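PDB 2G5D: GNA33 from Neisseria gonorrhoeae FA 1090, which probably acts as a lytic transglycosylase, cleaving the MurNAc-GlcNAc linkage of peptidoglycan and leaving a 1,6-anhydro bond on the MurNAc residue. Local coordinates for residues Ala95-Phe98 with Phe99-Tyr102. Numbering follows the deposited sequence.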
ATOM      1  N   ALA A  95      15.930  21.744   5.707  1.00 27.39           N
ATOM      2  CA  ALA A  95      15.389  20.643   4.928  1.00 27.53           C
ATOM      3  C   ALA A  95      15.105  21.052   3.482  1.00 27.61           C
ATOM      4  O   ALA A  95      15.328  20.276   2.576  1.00 27.52           O
ATOM      5  CB  ALA A  95      14.137  20.101   5.597  1.00 26.61           C
ATOM      6  N   LYS A  96      14.604  22.265   3.266  1.00 28.73           N
ATOM      7  CA  LYS A  96      14.493  22.800   1.898  1.00 29.57           C
ATOM      8  C   LYS A  96      15.850  22.820   1.180  1.00 30.37           C
ATOM      9  O   LYS A  96      15.962  22.389   0.019  1.00 30.81           O
ATOM     10  CB  LYS A  96      13.939  24.214   1.905  1.00 29.54           C
ATOM     11  CG  LYS A  96      13.767  24.809   0.504  1.00 29.97           C
ATOM     12  CD  LYS A  96      13.004  26.096   0.582  1.00 35.34           C
ATOM     13  CE  LYS A  96      13.571  27.117  -0.348  1.00 36.01           C
ATOM     14  NZ  LYS A  96      13.320  28.473   0.184  1.00 37.09           N
ATOM     15  N   ARG A  97      16.860  23.353   1.866  1.00 30.27           N
ATOM     16  CA  ARG A  97      18.205  23.451   1.290  1.00 30.42           C
ATOM     17  C   ARG A  97      18.840  22.124   0.957  1.00 29.69           C
ATOM     18  O   ARG A  97      19.520  22.027  -0.054  1.00 29.89           O
ATOM     19  CB  ARG A  97      19.110  24.330   2.139  1.00 30.21           C
ATOM     20  CG  ARG A  97      18.792  25.741   1.856  1.00 32.70           C
ATOM     21  CD  ARG A  97      18.631  26.582   3.103  1.00 35.96           C
ATOM     22  NE  ARG A  97      19.881  27.221   3.478  1.00 36.47           N
ATOM     23  CZ  ARG A  97      20.251  28.429   3.066  1.00 38.58           C
ATOM     24  NH1 ARG A  97      21.407  28.938   3.482  1.00 36.59           N
ATOM     25  NH2 ARG A  97      19.460  29.130   2.254  1.00 39.90           N
ATOM     26  N   PHE A  98      18.587  21.121   1.804  1.00 28.67           N
ATOM     27  CA  PHE A  98      18.911  19.710   1.555  1.00 28.71           C
ATOM     28  C   PHE A  98      18.295  19.155   0.242  1.00 28.83           C
ATOM     29  O   PHE A  98      18.991  18.505  -0.540  1.00 27.50           O
ATOM     30  CB  PHE A  98      18.459  18.869   2.752  1.00 28.12           C
ATOM     31  CG  PHE A  98      18.532  17.377   2.533  1.00 28.58           C
ATOM     32  CD1 PHE A  98      19.769  16.729   2.436  1.00 27.03           C
ATOM     33  CD2 PHE A  98      17.365  16.613   2.455  1.00 28.69           C
ATOM     34  CE1 PHE A  98      19.834  15.360   2.231  1.00 29.90           C
ATOM     35  CE2 PHE A  98      17.421  15.235   2.262  1.00 29.49           C
ATOM     36  CZ  PHE A  98      18.648  14.612   2.152  1.00 29.28           C
ATOM     37  N   PHE A  99      17.001  19.404   0.023  1.00 28.51           N
ATOM     38  CA  PHE A  99      16.326  18.891  -1.169  1.00 29.06           C
ATOM     39  C   PHE A  99      16.780  19.668  -2.415  1.00 28.39           C
ATOM     40  O   PHE A  99      16.833  19.115  -3.496  1.00 29.52           O
ATOM     41  CB  PHE A  99      14.773  18.866  -1.023  1.00 27.56           C
ATOM     42  CG  PHE A  99      14.260  17.847  -0.025  1.00 28.87           C
ATOM     43  CD1 PHE A  99      13.633  18.248   1.165  1.00 25.94           C
ATOM     44  CD2 PHE A  99      14.434  16.464  -0.254  1.00 27.82           C
ATOM     45  CE1 PHE A  99      13.163  17.285   2.114  1.00 25.07           C
ATOM     46  CE2 PHE A  99      13.976  15.506   0.688  1.00 27.59           C
ATOM     47  CZ  PHE A  99      13.334  15.918   1.859  1.00 27.71           C
ATOM     48  N   GLU A 100      17.084  20.951  -2.257  1.00 29.44           N
ATOM     49  CA  GLU A 100      17.608  21.788  -3.354  1.00 30.04           C
ATOM     50  C   GLU A 100      19.041  21.492  -3.774  1.00 30.61           C
ATOM     51  O   GLU A 100      19.371  21.520  -4.978  1.00 30.44           O
ATOM     52  CB  GLU A 100      17.489  23.263  -2.996  1.00 29.64           C
ATOM     53  CG  GLU A 100      16.045  23.728  -3.026  1.00 30.15           C
ATOM     54  CD  GLU A 100      15.894  25.169  -2.619  1.00 32.87           C
ATOM     55  OE1 GLU A 100      14.807  25.721  -2.857  1.00 33.05           O
ATOM     56  OE2 GLU A 100      16.844  25.741  -2.055  1.00 36.35           O
ATOM     57  N   ARG A 101      19.867  21.194  -2.774  1.00 30.48           N
ATOM     58  CA  ARG A 101      21.293  21.052  -2.928  1.00 30.52           C
ATOM     59  C   ARG A 101      21.711  19.662  -3.376  1.00 30.05           C
ATOM     60  O   ARG A 101      22.717  19.530  -4.046  1.00 29.09           O
ATOM     61  CB  ARG A 101      22.012  21.429  -1.626  1.00 30.81           C
ATOM     62  CG  ARG A 101      22.240  22.942  -1.523  1.00 32.14           C
ATOM     63  CD  ARG A 101      22.520  23.415  -0.130  1.00 32.92           C
ATOM     64  NE  ARG A 101      22.494  24.881  -0.076  1.00 36.03           N
ATOM     65  CZ  ARG A 101      23.208  25.622   0.764  1.00 36.01           C
ATOM     66  NH1 ARG A 101      24.026  25.043   1.650  1.00 38.90           N
ATOM     67  NH2 ARG A 101      23.104  26.954   0.719  1.00 36.91           N
ATOM     68  N   TYR A 102      20.916  18.652  -3.036  1.00 29.30           N
ATOM     69  CA  TYR A 102      21.305  17.248  -3.237  1.00 29.48           C
ATOM     70  C   TYR A 102      20.496  16.482  -4.296  1.00 29.46           C
ATOM     71  O   TYR A 102      20.918  15.416  -4.766  1.00 29.32           O
ATOM     72  CB  TYR A 102      21.304  16.509  -1.885  1.00 29.95           C
ATOM     73  CG  TYR A 102      22.482  16.852  -0.972  1.00 29.61           C
ATOM     74  CD1 TYR A 102      22.420  17.913  -0.080  1.00 29.76           C
ATOM     75  CD2 TYR A 102      23.666  16.092  -1.021  1.00 30.42           C
ATOM     76  CE1 TYR A 102      23.515  18.216   0.759  1.00 31.86           C
ATOM     77  CE2 TYR A 102      24.755  16.383  -0.202  1.00 31.76           C
ATOM     78  CZ  TYR A 102      24.677  17.447   0.692  1.00 30.66           C
ATOM     79  OH  TYR A 102      25.762  17.729   1.508  1.00 31.75           O
TER
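In the amphipathic helix 92-102, F98 and F99 meet in a T-shaped (edge-to-face) pair on the buried flank. The F98 edge is directed at the F99 face, with CD2 of F98 3.9 Å above the ring plane, over its centre, and the planes at 62°. Different first torsions help turn the rings together: CG of F98 is anti to its backbone N (171°), that of F99 beside its own (-69°). CD1 of Y102 reaches CD1 of F98 at 3.8 Å, completing an aromatic cluster that suits a flank covered by helices 58-72 and 79-86; the Y102 hydroxyl hydrogen-bonds the carbonyl of R23. Backbone hydrogen bonds between residues four apart tie the turns, such as E100 N to K96 O at 2.9 Å. Long charged chains suit the outer, more exposed flank. CE of K96 lies 3.1 Å from E100 OE1, which W53 NE1 hydrogen-bonds, but NZ stays 4.4 Å from that oxygen. R97 and R101 run side by side, NH2 of R101 over the R97 guanidinium rim, 3.8 Å from NH1. Apolar contact therefore dominates the inner flank; K96 and E100 probably attract electrostatically without a salt bridge, and the arginines probably repel mildly, a cost their solvent exposure would lessen.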